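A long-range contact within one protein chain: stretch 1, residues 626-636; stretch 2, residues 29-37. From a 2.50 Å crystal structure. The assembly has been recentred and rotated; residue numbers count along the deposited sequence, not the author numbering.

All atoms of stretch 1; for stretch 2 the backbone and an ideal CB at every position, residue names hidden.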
# COMPACT_ATOMS: atom_id res chain seq x y z
N VAL A 626 21.26 -15.91 6.44
CA VAL A 626 21.11 -14.48 6.49
C VAL A 626 20.61 -14.05 7.88
O VAL A 626 21.18 -13.13 8.49
CB VAL A 626 20.24 -14.01 5.31
CG1 VAL A 626 19.76 -12.59 5.48
CG2 VAL A 626 21.06 -14.13 4.04
N ARG A 627 19.61 -14.76 8.40
CA ARG A 627 19.11 -14.50 9.72
C ARG A 627 20.15 -14.45 10.82
O ARG A 627 20.04 -13.64 11.74
CB ARG A 627 18.07 -15.53 10.10
CG ARG A 627 17.49 -15.30 11.49
CD ARG A 627 18.15 -16.20 12.51
NE ARG A 627 17.67 -16.00 13.86
CZ ARG A 627 18.08 -15.02 14.66
NH1 ARG A 627 17.61 -14.95 15.90
NH2 ARG A 627 18.97 -14.09 14.25
N ASP A 628 21.16 -15.30 10.74
CA ASP A 628 22.19 -15.35 11.77
C ASP A 628 22.93 -14.04 11.86
O ASP A 628 23.31 -13.61 12.93
CB ASP A 628 23.15 -16.49 11.49
CG ASP A 628 24.09 -16.75 12.64
OD1 ASP A 628 23.61 -17.18 13.70
OD2 ASP A 628 25.29 -16.54 12.50
N GLN A 629 23.15 -13.41 10.72
CA GLN A 629 23.94 -12.20 10.63
C GLN A 629 23.12 -10.94 10.51
O GLN A 629 23.62 -9.91 10.12
CB GLN A 629 24.92 -12.29 9.45
CG GLN A 629 25.94 -13.41 9.55
CD GLN A 629 26.95 -13.19 10.64
OE1 GLN A 629 27.71 -12.25 10.62
NE2 GLN A 629 26.97 -14.08 11.59
N VAL A 630 21.84 -11.01 10.85
CA VAL A 630 20.91 -9.94 10.53
C VAL A 630 21.26 -8.58 11.12
O VAL A 630 21.07 -7.57 10.49
CB VAL A 630 19.48 -10.31 10.95
CG1 VAL A 630 19.40 -10.46 12.45
CG2 VAL A 630 18.49 -9.27 10.47
N ALA A 631 21.77 -8.57 12.34
CA ALA A 631 22.18 -7.34 12.97
C ALA A 631 23.31 -6.66 12.22
O ALA A 631 23.36 -5.46 12.16
CB ALA A 631 22.57 -7.59 14.41
N GLY A 632 24.25 -7.44 11.69
CA GLY A 632 25.29 -6.88 10.86
C GLY A 632 24.84 -6.26 9.56
O GLY A 632 25.23 -5.16 9.23
N TYR A 633 23.97 -6.94 8.83
CA TYR A 633 23.46 -6.40 7.59
C TYR A 633 22.72 -5.05 7.80
O TYR A 633 22.85 -4.14 6.98
CB TYR A 633 22.50 -7.38 6.96
CG TYR A 633 23.09 -8.67 6.42
CD1 TYR A 633 24.04 -8.65 5.41
CD2 TYR A 633 22.63 -9.91 6.87
CE1 TYR A 633 24.55 -9.83 4.87
CE2 TYR A 633 23.12 -11.08 6.33
CZ TYR A 633 24.10 -11.02 5.33
OH TYR A 633 24.59 -12.16 4.79
N THR A 634 21.94 -4.95 8.89
CA THR A 634 21.09 -3.76 9.16
C THR A 634 21.88 -2.63 9.79
O THR A 634 21.68 -1.46 9.44
CB THR A 634 19.90 -4.11 10.04
OG1 THR A 634 20.37 -4.88 11.15
CG2 THR A 634 18.95 -4.94 9.29
N ASP A 635 22.80 -2.97 10.70
CA ASP A 635 23.71 -1.96 11.28
C ASP A 635 24.63 -1.41 10.24
O ASP A 635 25.06 -0.27 10.42
CB ASP A 635 24.57 -2.50 12.42
CG ASP A 635 23.79 -2.67 13.72
OD1 ASP A 635 22.66 -2.13 13.90
OD2 ASP A 635 24.34 -3.36 14.59
N ALA A 636 24.92 -2.19 9.17
CA ALA A 636 25.74 -1.70 8.04
C ALA A 636 25.23 -0.43 7.33
O ALA A 636 26.06 0.34 6.75
CB ALA A 636 25.99 -2.79 7.03
N UNK A 29 22.45 -9.64 21.96
CA UNK A 29 22.75 -11.03 21.64
C UNK A 29 22.94 -11.28 20.16
O UNK A 29 23.74 -12.13 19.77
CB UNK A 29 21.63 -11.93 22.16
N UNK A 30 22.14 -10.62 19.34
CA UNK A 30 22.25 -10.67 17.89
C UNK A 30 23.51 -10.03 17.35
O UNK A 30 24.11 -10.51 16.43
CB UNK A 30 21.03 -9.99 17.26
N UNK A 31 23.88 -8.92 17.96
CA UNK A 31 25.08 -8.19 17.58
C UNK A 31 26.30 -9.06 17.81
O UNK A 31 27.26 -9.03 17.06
CB UNK A 31 25.20 -6.88 18.36
N UNK A 32 26.23 -9.85 18.86
CA UNK A 32 27.29 -10.75 19.26
C UNK A 32 27.62 -11.83 18.23
O UNK A 32 28.70 -12.38 18.25
CB UNK A 32 26.91 -11.41 20.58
N UNK A 33 26.68 -12.17 17.37
CA UNK A 33 26.89 -13.21 16.32
C UNK A 33 27.65 -12.73 15.07
O UNK A 33 28.19 -13.51 14.31
CB UNK A 33 25.53 -13.75 15.87
N UNK A 34 27.66 -11.43 14.86
CA UNK A 34 28.10 -10.85 13.60
C UNK A 34 29.55 -11.26 13.30
O UNK A 34 30.40 -11.10 14.14
CB UNK A 34 27.97 -9.33 13.64
N UNK A 35 29.81 -11.78 12.10
CA UNK A 35 31.15 -12.34 11.78
C UNK A 35 32.04 -11.44 10.98
O UNK A 35 33.21 -11.69 10.87
CB UNK A 35 31.00 -13.65 11.01
N UNK A 36 31.49 -10.35 10.47
CA UNK A 36 32.25 -9.40 9.67
C UNK A 36 32.32 -8.08 10.41
O UNK A 36 31.51 -7.80 11.28
CB UNK A 36 31.63 -9.22 8.29
N UNK A 37 33.32 -7.26 10.07
CA UNK A 37 33.31 -5.91 10.62
C UNK A 37 32.32 -5.11 9.80
O UNK A 37 32.32 -5.18 8.55
CB UNK A 37 34.70 -5.27 10.60

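Position 29 lies in a helix, and its ideal CB has nothing of stretch 1 within 5.5 Å. Almost any helix-compatible residue would do; it is Gly29.

At position 30 the CA-to-CB bond points toward stretch 1, and the ideal CB lies 4.0 Å from Ala631 CB. Beyond it waits the guanidinium of Arg627, its NH2 5.5 Å from that ideal CB. A small residue would fit against the alanine, but an acid long enough to reach the arginine answers the charge. The residue is Glu30, which forms a two-pronged salt bridge: Arg627 NH1 donates to Glu30 OE2 at 2.8 Å and Arg627 NH2 to Glu30 OE1 at 3.0 Å, with the carboxylate at the guanidinium edge.

Position 31 points sideways, its ideal CB 5.2 Å from Asp635 OD2. A long basic side chain could turn back to this carboxylate, as could a shorter polar one. Arg31 takes the role, with NE to Asp635 OD2 at 2.8 Å and NH1 to Asp635 OD1 at 3.0 Å, both nearly linear.

Position 32 points away, leaving the choice wide; it is Ala32.

At position 33 the bond points toward stretch 1, and the ideal CB is 3.7 Å from Asp628 O. The carboxylate of Asp628 favours a basic or polar side chain, although Arg627 is a nearby like charge for a base. Lys33 extends past Asp628; its NZ is 4.5 Å from Asp628 OD1, beyond a salt bridge, but a water links these two atoms. Lys33 NZ also pairs with Glu30 OE1 at 3.2 Å, which helps offset the approach of Arg627 NH1 to Lys33 NZ at 3.8 Å. Whatever the side chain, the backbone O of 33 accepts from Gln629 NE2.

Position 34 closes a type I turn begun at 31. Its ideal CB, 4.6 Å from Gly632 CA, suggests a compact apolar residue. Val34 places CG2 3.2 Å from Gly632 N and 4.2 Å from Ala631 CB.

Position 35 is anchored through its backbone, N donating to Gln629 OE1 at 2.6 Å, so many side chains would serve; it is Lys35.

At 36 the CA-to-CB bond is sideways and the ideal CB lies about 7.2 Å from Gly632 CA, so an aromatic or another long apolar side chain such as methionine could reach that glycine, which leaves room for it. Phe36 brings CZ 3.6 Å from Gly632 C; an ideal CB on that glycine would clash with this atom, at 2.6 Å. Its ring meets Tyr633 obliquely.

Position 37 is out of reach; its phi of -79° admits proline, and it is Pro37.

Stretch 2 (29-37) GERAKVKFP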
# COMPACT_ATOMS: atom_id res chain seq x y z
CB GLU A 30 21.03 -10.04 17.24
CG GLU A 30 19.74 -10.69 17.65
CD GLU A 30 19.51 -12.02 16.97
OE1 GLU A 30 20.44 -12.53 16.34
OE2 GLU A 30 18.41 -12.54 17.08
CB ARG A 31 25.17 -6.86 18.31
CG ARG A 31 24.89 -5.68 17.42
CD ARG A 31 24.47 -4.44 18.18
NE ARG A 31 23.66 -3.57 17.33
CZ ARG A 31 22.56 -2.95 17.71
NH1 ARG A 31 21.91 -2.20 16.85
NH2 ARG A 31 22.12 -3.06 18.94
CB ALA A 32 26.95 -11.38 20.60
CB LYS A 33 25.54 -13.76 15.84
CG LYS A 33 24.70 -14.29 16.98
CD LYS A 33 23.30 -14.60 16.53
CE LYS A 33 22.54 -15.32 17.62
NZ LYS A 33 21.16 -15.54 17.11
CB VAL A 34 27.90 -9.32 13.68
CG1 VAL A 34 28.76 -8.56 12.68
CG2 VAL A 34 26.42 -9.02 13.48
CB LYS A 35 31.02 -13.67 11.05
CG LYS A 35 30.83 -14.83 12.02
CD LYS A 35 29.89 -15.88 11.44
CE LYS A 35 30.45 -17.27 11.59
NZ LYS A 35 29.38 -18.21 11.17
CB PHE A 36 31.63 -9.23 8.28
CG PHE A 36 30.16 -8.91 8.29
CD1 PHE A 36 29.72 -7.60 8.32
CD2 PHE A 36 29.21 -9.93 8.21
CE1 PHE A 36 28.36 -7.31 8.28
CE2 PHE A 36 27.86 -9.64 8.20
CZ PHE A 36 27.43 -8.33 8.23
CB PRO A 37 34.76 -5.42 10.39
CG PRO A 37 35.32 -6.28 9.31
CD PRO A 37 34.44 -7.50 9.14
O HOH W 1 20.77 -17.50 15.10
O HOH W 2 27.47 -16.32 14.38
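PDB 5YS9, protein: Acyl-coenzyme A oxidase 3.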